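Local structure of Asp/Glu-specific dipeptidyl-peptidase (Flavobacterium psychrophilum, 5JXF) at residues Val282-Lys288 with Thr658-Ser664; Thr654-Thr658 with Ser687-Tyr691; Val78-Asn82 with Asn135-Phe140; Ile96-His100 with Leu673-Phe678. The protein removes dipeptides from the N-termini of oligopeptides as a serine peptidase, with strict specificity for aspartate or glutamate at the P1 position. All coordinates share one frame; numbering follows the deposited sequence.

Overall arrangement
The four contacts show how a chymotrypsin-like serine peptidase builds an active site from two sheets. Measured between centres, interaction 1 lies about 11 Å from interaction 4 and about 11 Å from interaction 2, with which it shares Thr658. Interaction 3 belongs to the antiparallel sheet of the N-terminal half, its centre about 13 Å from that of interaction 1 and about 23 Å from that of interaction 2. Along the chain, 78-82, 96-100 and 135-140 come first, so interactions 3 and 4 interleave; 282-288 follows, and a long, largely helical insertion precedes 654-664, 673-678 and 687-691. Interaction 4 bridges the two sheets, while interactions 1 and 2 shape the pocket around the bound aspartic acid.

Interaction 1: Val282-Lys288 with Thr658-Ser664; sequences VMGYPGK and TGGNSGS. With ASP (aspartic acid), chain F.
The loop carrying Ser662, the probable nucleophile of the charge relay, packs against the end of strand 279-284 through Gly287 and Gly659, Pro286 and Thr658, and Gly284 and Asn661. Two successive type II turns, Thr658-Asn661 and Asn661-Ser664, shape this loop. Across the contact, Gly287 N donates to Gly659 O (2.7 Å) in the carbonyl plane and nearly straight, at 167°. Gly660 CA lies 3.2 Å from Tyr285 O, so close that a side chain at Gly660 would collide with the backbone here. Pro286 CB presses tightly on Thr658 CG2, at 3.4 Å.

Asn661 joins both turns. Its OD1 receives Thr658 N on an in-plane lone pair (3.3 Å), and its ND2 donates within the amide plane to Ser664 OG (2.9 Å), fixing the carboxamide's rotation while ND2 rests 3.5 Å from Gly284 CA. Cut back to alanine, Asn661 would probably leave Thr658 N and Ser664 OG without these partners and the turns without their side-chain link. Those turns matter because Gly660 N (2.8 Å) and Ser662 N (3.0 Å) both donate to the bound aspartic acid's O, an arrangement consistent with an oxyanion hole.

Strand 586-591 flanks Val282, Met283 and Pro286, Asn677 of strand 673-680 packs on Ser664, and the loop leads into strand 665-667, which pairs with 279-284 on one side and 673-680 on the other.

Interaction 2: Thr654-Thr658 with Ser687-Tyr691; sequences TNHTT and SDIHY. With ASP (aspartic acid), chain F.
Thr658 and Asp688, His656 and Ser687, and Thr654 and Tyr691 are the three pairs through which these two loops are joined by direct hydrogen bonds. The shortest runs from Thr658 OG1 to Asp688 OD1 (2.6 Å), the two side chains crossing at about a right angle and the hydroxyl meeting the syn side of the carboxylate, 26° out of its plane. His656 NE2 donates to Ser687 O at 3.3 Å, coming from above the carbonyl plane, whereas the third bond, from Tyr691 OH to Thr654 O (3.2 Å), is weak.

A water adds a second layer of polar contacts. Thr657 O (2.7 Å), Ser687 OG and Asp688 OD1 all lie within its bonding distance, though it can donate to at most two at a time, and His656 NE2 is 3.1 Å away.

Aromatic packing completes the contact. With CG of His656 swung opposite the backbone N (chi1 -171°), the imidazole reaches across to the second loop, and Tyr691 CD1 sits 3.5 Å above the plane of the imidazole, over its centre; the two rings are inclined at 44°. On its other nitrogen, ND1, the imidazole is paired with Gly39 N. A leucine at His656 would probably leave Ser687 O and Gly39 N without their imidazole partner and the bridging water more loosely held.

Beyond these loops Asp688 OD2 forms a salt bridge with Lys347, and Ser687 OG bonds both Gly684 O and Arg680. Arg680, probably the determinant of acidic P1 specificity, also grips the bound aspartic acid, an arrangement consistent with a second shell, round Ser687 and Asp688, behind the acidic-residue S1 pocket that Thr657, Thr658 and Arg680 line.

Interaction 3: Val78-Asn82 with Asn135-Phe140; sequences VPHFN and NLVVTF
Asn82 meets Val137 and Leu136 at one end of a short antiparallel pairing, and Pro79 meets Phe140 at the other; Asn82 and Pro79 have the most surface buried here, with Leu136 next. Asn82 is tied through its backbone and its side chain together: Asn82 N donates to Val137 O (2.7 Å), nearly along the C=O axis, and its OD1 receives a straight but weak bond from Val137 N (3.4 Å). Leu136 CD1 also lies 3.6 Å from Asn82 CG. The same methyl sits off-centre over the Phe81 ring, 29° from the normal, while Val138 CG2 approaches that ring obliquely at CD1 (3.7 Å).

Between the two ends the antiparallel pairing consists of two bridges, His80 with Thr139 as a hydrogen-bonded pair and Phe81 with Val138 as a non-hydrogen-bonded one. This is part of the branched sheet of the N-terminal half of the chymotrypsin-like fold, where strand 80-81 lies between strands 85-89 and 138-146. His80 and Thr139 share one face of the sheet, Phe81 and Val138 the other, where Phe81 meets Phe241 edge-to-face and Ile96 packs on both side chains.

Pro79 packs against both Phe140 and Val138. Its CB stands 3.6 Å over the centre of the Phe140 ring, a CH-pi contact almost exactly on the ring normal, and CG lies against CZ of that ring. With its CG turned beside the backbone N (chi1 -68°), Phe140 has its ring placed alongside the proline. The same Pro79 CB also touches Val138 CG1 at a tight 3.5 Å, and Phe206 and Tyr261 pack against the Phe140 ring.

Interaction 4: Ile96-His100 with Leu673-Phe678; sequences ILTNH and LIGLNF
Asn99 CG stands opposite its own carbonyl carbon (chi1 -72°), which sends the carboxamide across to Asn677 and Phe678; Leu676 CG, turned away from its backbone N (chi1 168°), brings the isobutyl group back toward Leu97 and Asn99. From this position Asn99 ND2 donates to Asn677 O (3.0 Å), the carbonyl oxygen lying close to the amide plane while the donor is tilted from the plane of the carbonyl. Asn99 OD1 rests 3.3 Å from Phe678 CB, the amide plane standing almost perpendicular (89°) to the phenyl ring, which leads away from the asparagine.

The remainder is leucine packing. Leu676 CD2 touches Thr98 O at 3.5 Å and lies 4.0 Å from Leu97 CG, while Leu676 CG fits against Asn99 ND2 (3.6 Å). Farther back, CD2 of Leu97 and CD2 of Leu673 meet at 4.0 Å. A classic beta bulge at Ile674 and Gly675 separates the two leucines of strand 673-680.

Asn99 also has a weak hydrogen bond through ND2 to the backbone O of Asp237, a member of the probable charge relay; a weak one from OD1 to Ser662 OG is doubtful. Phe678, in turn, borders both bound amino acids. Strand 95-98 belongs to the N-terminal sheet and 673-680 to the C-terminal one: this is the junction of the two beta-barrels of a chymotrypsin-like peptidase, where the catalytic cleft forms.

Interaction 1: Val282-Lys288 with Thr658-Ser664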
# COMPACT_ATOMS: atom_id res chain seq x y z
N VAL A 282 28.57 -5.49 -3.07
CA VAL A 282 28.44 -5.04 -1.71
C VAL A 282 29.37 -5.83 -0.77
O VAL A 282 29.34 -7.05 -0.72
CB VAL A 282 26.96 -5.14 -1.26
CG1 VAL A 282 26.81 -4.67 0.15
CG2 VAL A 282 26.04 -4.30 -2.20
N MET A 283 30.20 -5.11 -0.03
CA MET A 283 31.13 -5.72 0.91
C MET A 283 30.72 -5.30 2.32
O MET A 283 30.47 -4.13 2.58
CB MET A 283 32.57 -5.28 0.61
CG MET A 283 33.65 -6.14 1.25
SD MET A 283 35.36 -5.66 0.73
CE MET A 283 34.93 -5.12 -0.94
N GLY A 284 30.60 -6.24 3.24
CA GLY A 284 30.21 -5.85 4.58
C GLY A 284 30.32 -6.95 5.59
O GLY A 284 30.97 -7.98 5.35
N TYR A 285 29.69 -6.73 6.74
CA TYR A 285 29.77 -7.68 7.84
C TYR A 285 28.39 -8.22 8.26
O TYR A 285 27.91 -7.95 9.37
CB TYR A 285 30.49 -7.04 9.03
CG TYR A 285 31.88 -6.54 8.69
CD1 TYR A 285 32.06 -5.32 8.03
CD2 TYR A 285 33.02 -7.27 9.05
CE1 TYR A 285 33.32 -4.87 7.70
CE2 TYR A 285 34.31 -6.81 8.71
CZ TYR A 285 34.44 -5.61 8.05
OH TYR A 285 35.66 -5.12 7.72
N PRO A 286 27.76 -9.01 7.38
CA PRO A 286 26.46 -9.60 7.70
C PRO A 286 26.53 -10.45 8.96
O PRO A 286 27.43 -11.29 9.12
CB PRO A 286 26.16 -10.47 6.47
CG PRO A 286 27.50 -10.80 5.90
CD PRO A 286 28.33 -9.55 6.14
N GLY A 287 25.61 -10.18 9.88
CA GLY A 287 25.59 -10.80 11.18
C GLY A 287 25.26 -12.28 11.19
O GLY A 287 26.08 -13.11 11.61
N LYS A 288 24.06 -12.63 10.73
CA LYS A 288 23.63 -14.01 10.83
C LYS A 288 22.75 -14.44 9.67
O LYS A 288 21.96 -13.67 9.14
CB LYS A 288 22.90 -14.23 12.17
CG LYS A 288 22.66 -15.71 12.48
CD LYS A 288 22.16 -15.94 13.90
CE LYS A 288 20.83 -15.25 14.14
NZ LYS A 288 20.29 -15.53 15.51
N THR A 658 22.05 -8.96 4.87
CA THR A 658 21.26 -9.21 6.08
C THR A 658 21.70 -8.15 7.10
O THR A 658 22.53 -7.31 6.78
CB THR A 658 21.44 -10.68 6.58
OG1 THR A 658 20.53 -10.97 7.66
CG2 THR A 658 22.86 -10.94 7.04
N GLY A 659 21.14 -8.17 8.31
CA GLY A 659 21.54 -7.22 9.34
C GLY A 659 23.07 -7.34 9.57
O GLY A 659 23.60 -8.45 9.64
N GLY A 660 23.75 -6.21 9.68
CA GLY A 660 25.21 -6.18 9.67
C GLY A 660 25.73 -5.50 8.41
O GLY A 660 26.80 -4.87 8.43
N ASN A 661 24.97 -5.63 7.32
CA ASN A 661 25.30 -5.03 6.05
C ASN A 661 24.86 -3.59 6.01
O ASN A 661 25.14 -2.88 5.04
CB ASN A 661 24.65 -5.76 4.89
CG ASN A 661 25.53 -6.82 4.28
OD1 ASN A 661 25.08 -7.95 4.05
ND2 ASN A 661 26.79 -6.48 4.01
N SER A 662 24.16 -3.16 7.05
CA SER A 662 23.87 -1.73 7.21
C SER A 662 25.15 -0.94 7.10
O SER A 662 26.13 -1.20 7.83
CB SER A 662 23.21 -1.42 8.54
OG SER A 662 21.80 -1.45 8.41
N GLY A 663 25.13 0.02 6.19
CA GLY A 663 26.26 0.89 5.97
C GLY A 663 27.30 0.34 5.01
O GLY A 663 28.31 0.98 4.80
N SER A 664 27.05 -0.82 4.40
CA SER A 664 27.98 -1.41 3.44
C SER A 664 28.05 -0.59 2.17
O SER A 664 27.03 -0.07 1.72
CB SER A 664 27.59 -2.84 3.07
OG SER A 664 27.75 -3.72 4.16
N ASP F . 18.83 -2.85 8.21
CA ASP F . 19.70 -4.02 8.38
C ASP F . 20.95 -3.76 9.21
O ASP F . 22.04 -4.20 8.86
CB ASP F . 20.11 -4.59 7.01
CG ASP F . 19.08 -5.56 6.45
OD1 ASP F . 18.29 -6.12 7.24
OD2 ASP F . 19.07 -5.79 5.22
O HOH W 1 28.46 -8.27 2.31
O HOH W 2 22.25 -10.52 10.75

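Interaction 2: Thr654-Thr658 with Ser687-Tyr691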
# COMPACT_ATOMS: atom_id res chain seq x y z
N THR A 654 20.16 -7.04 -6.80
CA THR A 654 20.08 -8.43 -6.46
C THR A 654 21.21 -8.89 -5.52
O THR A 654 21.57 -10.05 -5.52
CB THR A 654 20.10 -9.30 -7.72
OG1 THR A 654 21.30 -9.04 -8.45
CG2 THR A 654 18.90 -8.96 -8.61
N ASN A 655 21.75 -7.98 -4.72
CA ASN A 655 22.77 -8.37 -3.75
C ASN A 655 22.15 -9.02 -2.52
O ASN A 655 21.12 -8.58 -2.03
CB ASN A 655 23.61 -7.16 -3.32
CG ASN A 655 24.15 -6.38 -4.49
OD1 ASN A 655 25.12 -6.79 -5.12
ND2 ASN A 655 23.55 -5.22 -4.76
N HIS A 656 22.79 -10.06 -2.01
CA HIS A 656 22.28 -10.77 -0.85
C HIS A 656 22.88 -10.19 0.41
O HIS A 656 24.08 -10.33 0.66
CB HIS A 656 22.59 -12.26 -0.97
CG HIS A 656 21.93 -13.12 0.07
ND1 HIS A 656 22.22 -14.46 0.22
CD2 HIS A 656 21.00 -12.82 1.01
CE1 HIS A 656 21.50 -14.95 1.21
NE2 HIS A 656 20.76 -13.98 1.71
N THR A 657 22.04 -9.55 1.23
CA THR A 657 22.46 -8.92 2.47
C THR A 657 21.64 -9.37 3.67
O THR A 657 20.64 -10.07 3.52
CB THR A 657 22.35 -7.38 2.39
OG1 THR A 657 21.02 -7.04 1.99
CG2 THR A 657 23.34 -6.81 1.38
N THR A 658 22.05 -8.96 4.87
CA THR A 658 21.26 -9.21 6.08
C THR A 658 21.70 -8.15 7.10
O THR A 658 22.53 -7.31 6.78
CB THR A 658 21.44 -10.68 6.58
OG1 THR A 658 20.53 -10.97 7.66
CG2 THR A 658 22.86 -10.94 7.04
N SER A 687 14.96 -13.56 3.68
CA SER A 687 16.15 -14.05 2.96
C SER A 687 17.25 -14.69 3.81
O SER A 687 18.16 -15.28 3.25
CB SER A 687 16.74 -12.94 2.13
OG SER A 687 17.00 -11.79 2.91
N ASP A 688 17.18 -14.58 5.14
CA ASP A 688 18.13 -15.28 6.03
C ASP A 688 17.85 -16.77 6.10
O ASP A 688 18.69 -17.56 6.54
CB ASP A 688 18.06 -14.74 7.46
CG ASP A 688 18.55 -13.32 7.59
OD1 ASP A 688 18.93 -12.70 6.57
OD2 ASP A 688 18.52 -12.82 8.73
N ILE A 689 16.63 -17.15 5.72
CA ILE A 689 16.13 -18.52 5.87
C ILE A 689 15.91 -19.13 4.48
O ILE A 689 16.17 -20.31 4.26
CB ILE A 689 14.82 -18.54 6.69
CG1 ILE A 689 15.04 -17.92 8.07
CG2 ILE A 689 14.23 -19.96 6.78
CD1 ILE A 689 16.09 -18.63 8.90
N HIS A 690 15.42 -18.31 3.56
CA HIS A 690 15.19 -18.74 2.18
C HIS A 690 15.41 -17.57 1.24
O HIS A 690 14.75 -16.54 1.36
CB HIS A 690 13.77 -19.29 2.01
CG HIS A 690 13.44 -19.69 0.61
ND1 HIS A 690 12.34 -19.20 -0.06
CD2 HIS A 690 14.04 -20.56 -0.25
CE1 HIS A 690 12.28 -19.73 -1.27
NE2 HIS A 690 13.30 -20.56 -1.41
N TYR A 691 16.35 -17.72 0.30
CA TYR A 691 16.62 -16.68 -0.68
C TYR A 691 15.89 -16.98 -2.00
O TYR A 691 16.07 -18.04 -2.58
CB TYR A 691 18.14 -16.55 -0.91
CG TYR A 691 18.53 -15.43 -1.86
CD1 TYR A 691 18.79 -14.16 -1.40
CD2 TYR A 691 18.64 -15.66 -3.23
CE1 TYR A 691 19.15 -13.14 -2.26
CE2 TYR A 691 18.99 -14.65 -4.10
CZ TYR A 691 19.25 -13.40 -3.61
OH TYR A 691 19.59 -12.39 -4.48
N ASP F . 18.83 -2.85 8.21
CA ASP F . 19.70 -4.02 8.38
C ASP F . 20.95 -3.76 9.21
O ASP F . 22.04 -4.20 8.86
CB ASP F . 20.11 -4.59 7.01
CG ASP F . 19.08 -5.56 6.45
OD1 ASP F . 18.29 -6.12 7.24
OD2 ASP F . 19.07 -5.79 5.22
O HOH W 3 19.48 -12.48 4.06

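Interaction 3: Val78-Asn82 with Asn135-Phe140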
# COMPACT_ATOMS: atom_id res chain seq x y z
N VAL A 78 36.94 -0.89 3.89
CA VAL A 78 35.66 -1.33 4.47
C VAL A 78 35.79 -1.92 5.89
O VAL A 78 35.87 -3.13 6.08
CB VAL A 78 34.97 -2.35 3.56
CG1 VAL A 78 33.56 -2.64 4.06
CG2 VAL A 78 34.90 -1.81 2.12
N PRO A 79 35.80 -1.04 6.90
CA PRO A 79 35.90 -1.56 8.26
C PRO A 79 34.54 -1.90 8.91
O PRO A 79 33.47 -1.40 8.51
CB PRO A 79 36.58 -0.41 9.01
CG PRO A 79 36.11 0.84 8.27
CD PRO A 79 35.97 0.43 6.83
N HIS A 80 34.63 -2.78 9.90
CA HIS A 80 33.54 -3.13 10.79
C HIS A 80 33.22 -1.93 11.66
O HIS A 80 34.11 -1.39 12.30
CB HIS A 80 33.95 -4.32 11.66
CG HIS A 80 32.87 -5.27 12.00
ND1 HIS A 80 31.52 -4.93 11.98
CD2 HIS A 80 32.90 -6.56 12.41
CE1 HIS A 80 30.80 -5.97 12.33
NE2 HIS A 80 31.62 -6.98 12.61
N PHE A 81 31.95 -1.53 11.70
CA PHE A 81 31.56 -0.35 12.48
C PHE A 81 30.89 -0.76 13.79
O PHE A 81 29.75 -1.22 13.81
CB PHE A 81 30.61 0.55 11.66
CG PHE A 81 30.33 1.88 12.29
CD1 PHE A 81 31.15 2.96 12.04
CD2 PHE A 81 29.25 2.05 13.14
CE1 PHE A 81 30.90 4.21 12.62
CE2 PHE A 81 28.99 3.29 13.72
CZ PHE A 81 29.82 4.36 13.47
N ASN A 82 31.63 -0.61 14.88
CA ASN A 82 31.20 -1.03 16.21
C ASN A 82 30.74 -2.48 16.31
O ASN A 82 29.93 -2.79 17.17
CB ASN A 82 30.09 -0.13 16.72
CG ASN A 82 30.16 0.05 18.23
OD1 ASN A 82 31.22 -0.13 18.84
ND2 ASN A 82 29.03 0.41 18.83
N ASN A 135 33.25 4.21 23.70
CA ASN A 135 32.80 2.85 23.41
C ASN A 135 32.36 2.67 21.97
O ASN A 135 31.45 1.88 21.68
CB ASN A 135 31.65 2.46 24.35
CG ASN A 135 31.97 2.75 25.79
OD1 ASN A 135 33.12 2.60 26.22
ND2 ASN A 135 30.97 3.20 26.54
N LEU A 136 32.99 3.40 21.06
CA LEU A 136 32.73 3.21 19.64
C LEU A 136 34.03 2.83 18.98
O LEU A 136 34.98 3.60 18.98
CB LEU A 136 32.15 4.48 19.00
CG LEU A 136 31.93 4.48 17.48
CD1 LEU A 136 31.00 3.36 17.05
CD2 LEU A 136 31.37 5.82 17.01
N VAL A 137 34.07 1.63 18.41
CA VAL A 137 35.25 1.18 17.69
C VAL A 137 34.95 0.88 16.23
O VAL A 137 33.80 0.63 15.84
CB VAL A 137 35.86 -0.06 18.36
CG1 VAL A 137 36.08 0.19 19.87
CG2 VAL A 137 34.98 -1.27 18.13
N VAL A 138 36.00 0.92 15.43
CA VAL A 138 35.94 0.65 14.00
C VAL A 138 37.11 -0.28 13.71
O VAL A 138 38.25 0.04 14.02
CB VAL A 138 36.05 1.95 13.18
CG1 VAL A 138 36.49 1.67 11.77
CG2 VAL A 138 34.71 2.71 13.19
N THR A 139 36.82 -1.43 13.10
CA THR A 139 37.81 -2.48 12.93
C THR A 139 38.18 -2.76 11.48
O THR A 139 37.32 -3.13 10.68
CB THR A 139 37.29 -3.79 13.55
OG1 THR A 139 37.03 -3.60 14.95
CG2 THR A 139 38.30 -4.92 13.34
N PHE A 140 39.46 -2.64 11.16
CA PHE A 140 39.95 -3.00 9.83
C PHE A 140 40.48 -4.42 9.76
O PHE A 140 41.13 -4.90 10.71
CB PHE A 140 41.04 -2.02 9.39
CG PHE A 140 40.51 -0.64 9.13
CD1 PHE A 140 40.28 0.23 10.17
CD2 PHE A 140 40.24 -0.23 7.84
CE1 PHE A 140 39.78 1.52 9.93
CE2 PHE A 140 39.74 1.04 7.58
CZ PHE A 140 39.52 1.92 8.64
O HOH W 4 34.18 -3.23 15.18

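Interaction 4: Ile96-His100 with Leu673-Phe678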
# COMPACT_ATOMS: atom_id res chain seq x y z
N ILE A 96 34.78 8.31 7.18
CA ILE A 96 34.02 7.10 6.88
C ILE A 96 32.53 7.37 6.78
O ILE A 96 31.97 8.25 7.46
CB ILE A 96 34.21 5.95 7.92
CG1 ILE A 96 33.71 6.37 9.30
CG2 ILE A 96 35.68 5.50 7.99
CD1 ILE A 96 33.88 5.28 10.31
N LEU A 97 31.89 6.57 5.95
CA LEU A 97 30.48 6.73 5.66
C LEU A 97 29.74 5.50 6.16
O LEU A 97 30.22 4.38 5.99
CB LEU A 97 30.27 6.95 4.15
CG LEU A 97 28.81 7.02 3.68
CD1 LEU A 97 28.19 8.33 4.17
CD2 LEU A 97 28.74 6.91 2.15
N THR A 98 28.60 5.70 6.81
CA THR A 98 27.76 4.58 7.21
C THR A 98 26.27 5.01 7.18
O THR A 98 25.95 6.06 6.62
CB THR A 98 28.17 4.03 8.62
OG1 THR A 98 27.52 2.77 8.86
CG2 THR A 98 27.81 5.00 9.75
N ASN A 99 25.37 4.20 7.73
CA ASN A 99 23.92 4.56 7.78
C ASN A 99 23.60 5.53 8.90
O ASN A 99 24.31 5.58 9.90
CB ASN A 99 23.03 3.33 8.00
CG ASN A 99 22.94 2.44 6.80
OD1 ASN A 99 22.56 1.27 6.90
ND2 ASN A 99 23.30 2.98 5.64
N HIS A 100 22.50 6.24 8.75
CA HIS A 100 21.99 7.05 9.85
C HIS A 100 21.57 6.19 11.05
O HIS A 100 21.81 6.57 12.20
CB HIS A 100 20.82 7.92 9.37
CG HIS A 100 20.28 8.85 10.43
ND1 HIS A 100 19.13 8.58 11.13
CD2 HIS A 100 20.76 10.02 10.90
CE1 HIS A 100 18.90 9.56 11.98
NE2 HIS A 100 19.88 10.45 11.87
N LEU A 673 32.46 3.94 -5.42
CA LEU A 673 31.26 3.97 -4.59
C LEU A 673 30.08 4.57 -5.34
O LEU A 673 30.15 5.72 -5.75
CB LEU A 673 31.50 4.77 -3.32
CG LEU A 673 30.36 4.59 -2.31
CD1 LEU A 673 30.31 3.14 -1.88
CD2 LEU A 673 30.51 5.52 -1.10
N ILE A 674 29.00 3.81 -5.48
CA ILE A 674 27.77 4.29 -6.14
C ILE A 674 26.52 4.24 -5.24
O ILE A 674 25.53 4.93 -5.50
CB ILE A 674 27.46 3.48 -7.40
CG1 ILE A 674 27.66 1.98 -7.13
CG2 ILE A 674 28.30 3.95 -8.56
CD1 ILE A 674 27.09 1.07 -8.22
N GLY A 675 26.57 3.43 -4.19
CA GLY A 675 25.46 3.30 -3.27
C GLY A 675 25.89 3.01 -1.84
O GLY A 675 27.04 2.59 -1.58
N LEU A 676 24.97 3.24 -0.92
CA LEU A 676 25.17 2.91 0.49
C LEU A 676 24.05 2.00 0.97
O LEU A 676 22.90 2.44 1.07
CB LEU A 676 25.23 4.19 1.30
CG LEU A 676 25.17 4.15 2.82
CD1 LEU A 676 26.40 3.46 3.40
CD2 LEU A 676 25.06 5.57 3.30
N ASN A 677 24.36 0.73 1.23
CA ASN A 677 23.35 -0.26 1.60
C ASN A 677 22.70 0.05 2.93
O ASN A 677 23.36 0.53 3.84
CB ASN A 677 23.94 -1.65 1.64
CG ASN A 677 22.92 -2.71 1.91
OD1 ASN A 677 22.11 -3.03 1.03
ND2 ASN A 677 22.94 -3.28 3.12
N PHE A 678 21.39 -0.20 3.04
CA PHE A 678 20.74 0.09 4.32
C PHE A 678 19.48 -0.69 4.65
O PHE A 678 19.00 -0.61 5.78
CB PHE A 678 20.46 1.59 4.44
CG PHE A 678 19.27 2.07 3.63
CD1 PHE A 678 19.39 2.38 2.28
CD2 PHE A 678 18.04 2.30 4.25
CE1 PHE A 678 18.31 2.89 1.55
CE2 PHE A 678 16.93 2.80 3.53
CZ PHE A 678 17.07 3.10 2.18